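4-hydroxybutyrate coenzyme A transferase (Shewanella oneidensis, PDB 2OAS) probably transfers coenzyme A from an acyl-CoA to a carboxylic acid such as acetate or 4-hydroxybutyrate, and binds coenzyme A. Local coordinates at residues 254-266 against 278-290. Numbering follows the deposited sequence.
Sequences RFYPGKLVTGFAL and NPAVIFMDIEQVN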
ATOM      1  N   ARG A 254      22.913   5.371   0.843  1.00 43.88           N
ATOM      2  CA  ARG A 254      23.149   5.827   2.210  1.00 44.41           C
ATOM      3  C   ARG A 254      22.986   4.656   3.172  1.00 44.21           C
ATOM      4  O   ARG A 254      23.496   4.681   4.297  1.00 45.29           O
ATOM      5  CB  ARG A 254      22.191   6.965   2.595  1.00 44.89           C
ATOM      6  CG  ARG A 254      22.227   8.147   1.635  1.00 47.21           C
ATOM      7  CD  ARG A 254      21.738   9.448   2.279  1.00 49.97           C
ATOM      8  NE  ARG A 254      21.610  10.552   1.321  1.00 52.68           N
ATOM      9  CZ  ARG A 254      22.574  10.978   0.503  1.00 54.47           C
ATOM     10  NH1 ARG A 254      22.338  11.992  -0.319  1.00 54.55           N
ATOM     11  NH2 ARG A 254      23.768  10.393   0.498  1.00 55.79           N
ATOM     12  N   PHE A 255      22.271   3.628   2.724  1.00 42.51           N
ATOM     13  CA  PHE A 255      22.050   2.454   3.549  1.00 41.64           C
ATOM     14  C   PHE A 255      22.900   1.344   2.975  1.00 42.39           C
ATOM     15  O   PHE A 255      22.605   0.813   1.906  1.00 42.31           O
ATOM     16  CB  PHE A 255      20.576   2.075   3.547  1.00 40.91           C
ATOM     17  CG  PHE A 255      20.265   0.835   4.327  1.00 40.38           C
ATOM     18  CD1 PHE A 255      20.276  -0.410   3.704  1.00 39.82           C
ATOM     19  CD2 PHE A 255      19.945   0.907   5.678  1.00 38.13           C
ATOM     20  CE1 PHE A 255      19.967  -1.567   4.420  1.00 38.71           C
ATOM     21  CE2 PHE A 255      19.637  -0.237   6.401  1.00 38.03           C
ATOM     22  CZ  PHE A 255      19.647  -1.479   5.772  1.00 38.11           C
ATOM     23  N   TYR A 256      23.964   1.007   3.700  1.00 42.40           N
ATOM     24  CA  TYR A 256      24.911  -0.016   3.277  1.00 42.87           C
ATOM     25  C   TYR A 256      25.577   0.387   1.959  1.00 43.11           C
ATOM     26  O   TYR A 256      25.458  -0.307   0.950  1.00 42.97           O
ATOM     27  CB  TYR A 256      24.227  -1.377   3.112  1.00 42.88           C
ATOM     28  CG  TYR A 256      24.111  -2.183   4.383  1.00 43.62           C
ATOM     29  CD1 TYR A 256      23.177  -1.848   5.366  1.00 43.72           C
ATOM     30  CD2 TYR A 256      24.923  -3.297   4.596  1.00 43.15           C
ATOM     31  CE1 TYR A 256      23.049  -2.606   6.529  1.00 44.60           C
ATOM     32  CE2 TYR A 256      24.808  -4.061   5.751  1.00 44.78           C
ATOM     33  CZ  TYR A 256      23.868  -3.713   6.715  1.00 46.31           C
ATOM     34  OH  TYR A 256      23.752  -4.484   7.855  1.00 48.48           O
ATOM     35  N   PRO A 257      26.279   1.529   1.951  1.00 43.84           N
ATOM     36  CA  PRO A 257      26.953   1.987   0.732  1.00 43.67           C
ATOM     37  C   PRO A 257      28.143   1.100   0.357  1.00 43.02           C
ATOM     38  O   PRO A 257      28.756   0.474   1.221  1.00 42.13           O
ATOM     39  CB  PRO A 257      27.370   3.412   1.089  1.00 44.69           C
ATOM     40  CG  PRO A 257      27.594   3.341   2.574  1.00 44.02           C
ATOM     41  CD  PRO A 257      26.404   2.530   3.031  1.00 44.35           C
ATOM     42  N   GLY A 258      28.454   1.047  -0.933  1.00 41.89           N
ATOM     43  CA  GLY A 258      29.563   0.231  -1.387  1.00 41.00           C
ATOM     44  C   GLY A 258      29.226  -1.245  -1.524  1.00 40.71           C
ATOM     45  O   GLY A 258      30.013  -2.000  -2.091  1.00 39.75           O
ATOM     46  N   LYS A 259      28.060  -1.657  -1.024  1.00 40.22           N
ATOM     47  CA  LYS A 259      27.650  -3.062  -1.097  1.00 38.90           C
ATOM     48  C   LYS A 259      26.300  -3.299  -1.777  1.00 36.64           C
ATOM     49  O   LYS A 259      25.412  -2.445  -1.744  1.00 36.32           O
ATOM     50  CB  LYS A 259      27.598  -3.659   0.311  1.00 40.25           C
ATOM     51  CG  LYS A 259      28.818  -3.338   1.169  1.00 41.19           C
ATOM     52  CD  LYS A 259      28.896  -4.244   2.395  1.00 44.50           C
ATOM     53  CE  LYS A 259      30.045  -3.829   3.306  1.00 45.32           C
ATOM     54  NZ  LYS A 259      29.734  -2.493   3.918  1.00 44.82           N
ATOM     55  N   LEU A 260      26.145  -4.463  -2.399  1.00 35.44           N
ATOM     56  CA  LEU A 260      24.884  -4.817  -3.037  1.00 35.27           C
ATOM     57  C   LEU A 260      24.027  -5.450  -1.945  1.00 33.64           C
ATOM     58  O   LEU A 260      24.545  -6.192  -1.113  1.00 34.68           O
ATOM     59  CB  LEU A 260      25.105  -5.848  -4.141  1.00 38.23           C
ATOM     60  CG  LEU A 260      26.081  -5.473  -5.243  1.00 40.83           C
ATOM     61  CD1 LEU A 260      26.208  -6.619  -6.233  1.00 42.62           C
ATOM     62  CD2 LEU A 260      25.571  -4.228  -5.931  1.00 43.68           C
ATOM     63  N   VAL A 261      22.734  -5.158  -1.941  1.00 31.50           N
ATOM     64  CA  VAL A 261      21.831  -5.725  -0.945  1.00 30.35           C
ATOM     65  C   VAL A 261      20.626  -6.408  -1.636  1.00 29.44           C
ATOM     66  O   VAL A 261      20.104  -5.890  -2.620  1.00 27.06           O
ATOM     67  CB  VAL A 261      21.325  -4.607   0.032  1.00 31.11           C
ATOM     68  CG1 VAL A 261      20.432  -5.194   1.122  1.00 30.55           C
ATOM     69  CG2 VAL A 261      22.534  -3.911   0.685  1.00 31.33           C
ATOM     70  N   THR A 262      20.230  -7.575  -1.133  1.00 27.90           N
ATOM     71  CA  THR A 262      19.077  -8.319  -1.649  1.00 30.54           C
ATOM     72  C   THR A 262      18.602  -9.329  -0.627  1.00 30.48           C
ATOM     73  O   THR A 262      19.276  -9.583   0.377  1.00 29.38           O
ATOM     74  CB  THR A 262      19.368  -9.167  -2.912  1.00 30.66           C
ATOM     75  OG1 THR A 262      20.587  -9.903  -2.725  1.00 31.97           O
ATOM     76  CG2 THR A 262      19.446  -8.310  -4.124  1.00 32.05           C
ATOM     77  N   GLY A 263      17.444  -9.912  -0.916  1.00 27.83           N
ATOM     78  CA  GLY A 263      16.881 -10.923  -0.049  1.00 28.93           C
ATOM     79  C   GLY A 263      17.304 -12.290  -0.548  1.00 28.81           C
ATOM     80  O   GLY A 263      17.377 -13.244   0.226  1.00 28.84           O
ATOM     81  N   PHE A 264      17.561 -12.381  -1.849  1.00 29.34           N
ATOM     82  CA  PHE A 264      18.001 -13.624  -2.484  1.00 32.40           C
ATOM     83  C   PHE A 264      18.560 -13.433  -3.897  1.00 31.36           C
ATOM     84  O   PHE A 264      18.534 -12.334  -4.448  1.00 30.72           O
ATOM     85  CB  PHE A 264      16.875 -14.660  -2.497  1.00 35.68           C
ATOM     86  CG  PHE A 264      15.542 -14.103  -2.864  1.00 39.22           C
ATOM     87  CD1 PHE A 264      14.741 -13.511  -1.904  1.00 41.16           C
ATOM     88  CD2 PHE A 264      15.107 -14.152  -4.179  1.00 41.49           C
ATOM     89  CE1 PHE A 264      13.508 -12.963  -2.242  1.00 44.54           C
ATOM     90  CE2 PHE A 264      13.869 -13.608  -4.542  1.00 44.98           C
ATOM     91  CZ  PHE A 264      13.065 -13.009  -3.571  1.00 45.32           C
ATOM     92  N   ALA A 265      19.090 -14.510  -4.457  1.00 30.66           N
ATOM     93  CA  ALA A 265      19.676 -14.487  -5.795  1.00 31.27           C
ATOM     94  C   ALA A 265      19.268 -15.723  -6.605  1.00 30.22           C
ATOM     95  O   ALA A 265      18.953 -16.778  -6.047  1.00 30.79           O
ATOM     96  CB  ALA A 265      21.197 -14.423  -5.687  1.00 28.85           C
ATOM     97  N   LEU A 266      19.314 -15.595  -7.923  1.00 30.41           N
ATOM     98  CA  LEU A 266      18.932 -16.692  -8.809  1.00 29.58           C
ATOM     99  C   LEU A 266      19.573 -16.474 -10.178  1.00 28.52           C
ATOM    100  O   LEU A 266      19.398 -15.417 -10.782  1.00 25.54           O
ATOM    101  CB  LEU A 266      17.411 -16.720  -8.960  1.00 30.32           C
ATOM    102  CG  LEU A 266      16.861 -18.045  -9.459  1.00 31.71           C
ATOM    103  CD1 LEU A 266      16.880 -19.003  -8.283  1.00 34.03           C
ATOM    104  CD2 LEU A 266      15.445 -17.898  -9.998  1.00 30.89           C
ATOM    105  N   ASN A 278      31.327 -13.344  -0.670  1.00 32.28           N
ATOM    106  CA  ASN A 278      31.713 -12.029  -1.188  1.00 31.20           C
ATOM    107  C   ASN A 278      31.289 -10.890  -0.268  1.00 31.93           C
ATOM    108  O   ASN A 278      30.104 -10.539  -0.198  1.00 32.10           O
ATOM    109  CB  ASN A 278      31.102 -11.797  -2.569  1.00 30.52           C
ATOM    110  CG  ASN A 278      31.712 -10.609  -3.293  1.00 30.93           C
ATOM    111  OD1 ASN A 278      32.216  -9.673  -2.672  1.00 32.84           O
ATOM    112  ND2 ASN A 278      31.662 -10.637  -4.619  1.00 30.30           N
ATOM    113  N   PRO A 279      32.259 -10.264   0.425  1.00 31.86           N
ATOM    114  CA  PRO A 279      32.000  -9.156   1.350  1.00 31.57           C
ATOM    115  C   PRO A 279      31.183  -8.021   0.743  1.00 30.97           C
ATOM    116  O   PRO A 279      30.497  -7.293   1.463  1.00 33.13           O
ATOM    117  CB  PRO A 279      33.402  -8.681   1.725  1.00 31.14           C
ATOM    118  CG  PRO A 279      34.221  -9.891   1.586  1.00 31.78           C
ATOM    119  CD  PRO A 279      33.699 -10.517   0.319  1.00 31.79           C
ATOM    120  N   ALA A 280      31.266  -7.860  -0.571  1.00 29.15           N
ATOM    121  CA  ALA A 280      30.541  -6.782  -1.227  1.00 29.94           C
ATOM    122  C   ALA A 280      29.060  -7.087  -1.473  1.00 29.42           C
ATOM    123  O   ALA A 280      28.290  -6.177  -1.773  1.00 29.11           O
ATOM    124  CB  ALA A 280      31.233  -6.413  -2.547  1.00 28.47           C
ATOM    125  N   VAL A 281      28.663  -8.351  -1.334  1.00 28.98           N
ATOM    126  CA  VAL A 281      27.266  -8.731  -1.545  1.00 29.74           C
ATOM    127  C   VAL A 281      26.611  -9.135  -0.234  1.00 30.93           C
ATOM    128  O   VAL A 281      27.034 -10.085   0.425  1.00 33.32           O
ATOM    129  CB  VAL A 281      27.122  -9.902  -2.565  1.00 29.37           C
ATOM    130  CG1 VAL A 281      25.650 -10.155  -2.870  1.00 26.30           C
ATOM    131  CG2 VAL A 281      27.874  -9.577  -3.855  1.00 27.86           C
ATOM    132  N   ILE A 282      25.571  -8.409   0.143  1.00 30.96           N
ATOM    133  CA  ILE A 282      24.871  -8.682   1.378  1.00 31.58           C
ATOM    134  C   ILE A 282      23.428  -9.153   1.191  1.00 32.14           C
ATOM    135  O   ILE A 282      22.574  -8.431   0.663  1.00 30.66           O
ATOM    136  CB  ILE A 282      24.864  -7.440   2.277  1.00 33.28           C
ATOM    137  CG1 ILE A 282      26.307  -7.042   2.606  1.00 35.08           C
ATOM    138  CG2 ILE A 282      24.058  -7.715   3.550  1.00 33.07           C
ATOM    139  CD1 ILE A 282      27.107  -8.132   3.310  1.00 36.10           C
ATOM    140  N   PHE A 283      23.181 -10.382   1.624  1.00 33.28           N
ATOM    141  CA  PHE A 283      21.872 -10.987   1.564  1.00 34.42           C
ATOM    142  C   PHE A 283      21.252 -10.661   2.901  1.00 36.82           C
ATOM    143  O   PHE A 283      21.648 -11.184   3.940  1.00 36.75           O
ATOM    144  CB  PHE A 283      21.971 -12.510   1.393  1.00 32.07           C
ATOM    145  CG  PHE A 283      22.339 -12.937   0.005  1.00 30.08           C
ATOM    146  CD1 PHE A 283      23.624 -12.735  -0.490  1.00 29.25           C
ATOM    147  CD2 PHE A 283      21.378 -13.506  -0.835  1.00 31.47           C
ATOM    148  CE1 PHE A 283      23.946 -13.077  -1.790  1.00 28.60           C
ATOM    149  CE2 PHE A 283      21.694 -13.850  -2.140  1.00 29.44           C
ATOM    150  CZ  PHE A 283      22.982 -13.643  -2.620  1.00 29.21           C
HETATM  151  N   MSE A 284      20.259  -9.798   2.859  1.00 40.86           N
HETATM  152  CA  MSE A 284      19.583  -9.334   4.048  1.00 43.39           C
HETATM  153  C   MSE A 284      18.182  -9.912   4.151  1.00 43.66           C
HETATM  154  O   MSE A 284      17.595 -10.312   3.146  1.00 43.88           O
HETATM  155  CB  MSE A 284      19.506  -7.823   3.968  1.00 47.25           C
HETATM  156  CG  MSE A 284      19.112  -7.103   5.221  1.00 53.75           C
HETATM  157 SE   MSE A 284      19.253  -5.232   4.798  1.00 62.37          SE
HETATM  158  CE  MSE A 284      21.152  -5.058   5.103  1.00 59.52           C
ATOM    159  N   ASP A 285      17.658  -9.927   5.376  1.00 43.62           N
ATOM    160  CA  ASP A 285      16.320 -10.427   5.690  1.00 43.42           C
ATOM    161  C   ASP A 285      15.250  -9.561   5.036  1.00 42.52           C
ATOM    162  O   ASP A 285      15.259  -8.345   5.198  1.00 42.83           O
ATOM    163  CB  ASP A 285      16.139 -10.428   7.215  1.00 44.00           C
ATOM    164  CG  ASP A 285      14.701 -10.680   7.651  1.00 45.71           C
ATOM    165  OD1 ASP A 285      13.886 -11.169   6.836  1.00 48.44           O
ATOM    166  OD2 ASP A 285      14.389 -10.399   8.827  1.00 45.10           O
ATOM    167  N   ILE A 286      14.325 -10.182   4.304  1.00 41.86           N
ATOM    168  CA  ILE A 286      13.266  -9.442   3.622  1.00 41.13           C
ATOM    169  C   ILE A 286      12.511  -8.469   4.521  1.00 39.76           C
ATOM    170  O   ILE A 286      11.955  -7.484   4.044  1.00 39.48           O
ATOM    171  CB  ILE A 286      12.224 -10.381   3.008  1.00 43.15           C
ATOM    172  CG1 ILE A 286      11.792 -11.395   4.059  1.00 44.89           C
ATOM    173  CG2 ILE A 286      12.778 -11.052   1.775  1.00 43.62           C
ATOM    174  CD1 ILE A 286      10.636 -12.220   3.634  1.00 49.26           C
ATOM    175  N   GLU A 287      12.461  -8.746   5.817  1.00 39.85           N
ATOM    176  CA  GLU A 287      11.758  -7.843   6.721  1.00 40.81           C
ATOM    177  C   GLU A 287      12.412  -6.470   6.700  1.00 39.65           C
ATOM    178  O   GLU A 287      11.778  -5.475   7.041  1.00 40.98           O
ATOM    179  CB  GLU A 287      11.751  -8.395   8.142  1.00 41.76           C
ATOM    180  CG  GLU A 287      10.983  -7.519   9.113  1.00 43.67           C
ATOM    181  CD  GLU A 287      10.777  -8.186  10.460  1.00 44.99           C
ATOM    182  OE1 GLU A 287      10.315  -7.504  11.394  1.00 45.97           O
ATOM    183  OE2 GLU A 287      11.070  -9.393  10.583  1.00 46.23           O
ATOM    184  N   GLN A 288      13.680  -6.427   6.292  1.00 38.82           N
ATOM    185  CA  GLN A 288      14.443  -5.181   6.204  1.00 38.42           C
ATOM    186  C   GLN A 288      14.608  -4.699   4.761  1.00 37.35           C
ATOM    187  O   GLN A 288      14.273  -3.559   4.451  1.00 37.27           O
ATOM    188  CB  GLN A 288      15.834  -5.347   6.818  1.00 38.67           C
ATOM    189  CG  GLN A 288      15.946  -4.981   8.273  1.00 39.95           C
ATOM    190  CD  GLN A 288      15.072  -5.836   9.157  1.00 41.80           C
ATOM    191  OE1 GLN A 288      13.969  -5.431   9.536  1.00 41.79           O
ATOM    192  NE2 GLN A 288      15.554  -7.040   9.484  1.00 40.51           N
ATOM    193  N   VAL A 289      15.127  -5.564   3.893  1.00 36.16           N
ATOM    194  CA  VAL A 289      15.338  -5.198   2.502  1.00 37.70           C
ATOM    195  C   VAL A 289      14.057  -4.716   1.826  1.00 38.65           C
ATOM    196  O   VAL A 289      14.106  -3.813   0.982  1.00 39.09           O
ATOM    197  CB  VAL A 289      15.938  -6.371   1.672  1.00 37.50           C
ATOM    198  CG1 VAL A 289      15.029  -7.572   1.724  1.00 37.62           C
ATOM    199  CG2 VAL A 289      16.135  -5.943   0.220  1.00 36.79           C
ATOM    200  N   ASN A 290      12.917  -5.301   2.208  1.00 37.98           N
ATOM    201  CA  ASN A 290      11.624  -4.929   1.642  1.00 37.76           C
ATOM    202  C   ASN A 290      10.813  -4.015   2.559  1.00 39.16           C
ATOM    203  O   ASN A 290       9.579  -3.954   2.472  1.00 38.56           O
ATOM    204  CB  ASN A 290      10.810  -6.177   1.304  1.00 37.40           C
ATOM    205  CG  ASN A 290      11.239  -6.809   0.009  1.00 37.07           C
ATOM    206  OD1 ASN A 290      12.428  -7.019  -0.230  1.00 37.02           O
ATOM    207  ND2 ASN A 290      10.270  -7.125  -0.845  1.00 38.08           N
TER
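Leu260 and Thr262 bond alternately with Ala280, Ile282 and Met284, four backbone hydrogen bonds that pair strands 260-262 and 281-283 in parallel. The 18° angle between them and the intervening helix 269-275 mark a beta-alpha-beta crossover, that helix covering the face with Leu260, Val281 and Phe283. This face is buried. With CG anti to the carbonyl carbon (chi1 -76°), the Phe283 ring lies beside Thr262, whose OG1 sits over one ring face, 4.1 Å from Phe283 CE2. The ring's far end reaches past Thr262 to Ala265: Phe283 CE2 is 3.6 Å from Ala265 CB, and Ala265 N meets the ring edge. Replacing Phe283 with alanine would probably open a gap beside Ala265 and leave Thr262 without the ring beneath its OG1.

The opposite face, with Val261 and Ile282, leads to a more solvent-exposed border at Tyr256 and Lys259, yet buried Met284 still packs closely. This selenomethionine bends at chi3 (-83°) and lays CE over the Tyr256 ring, 3.6 Å from its centroid, a CH-pi contact; its SE meets the edge of Phe255 in a Met-aromatic contact and lies 3.9 Å from Val261 CG1. The aliphatic part of Lys259 crosses Ile282, Lys259 CD 3.8 Å from Ile282 CG1.

Phe264, just after strand 260-262, brings this end of the contact to the coenzyme A pocket. The four backbone bonds supply the directional part, largely apolar contacts the rest; Thr262 OG1, buried, has no hydrogen-bond partner in the model.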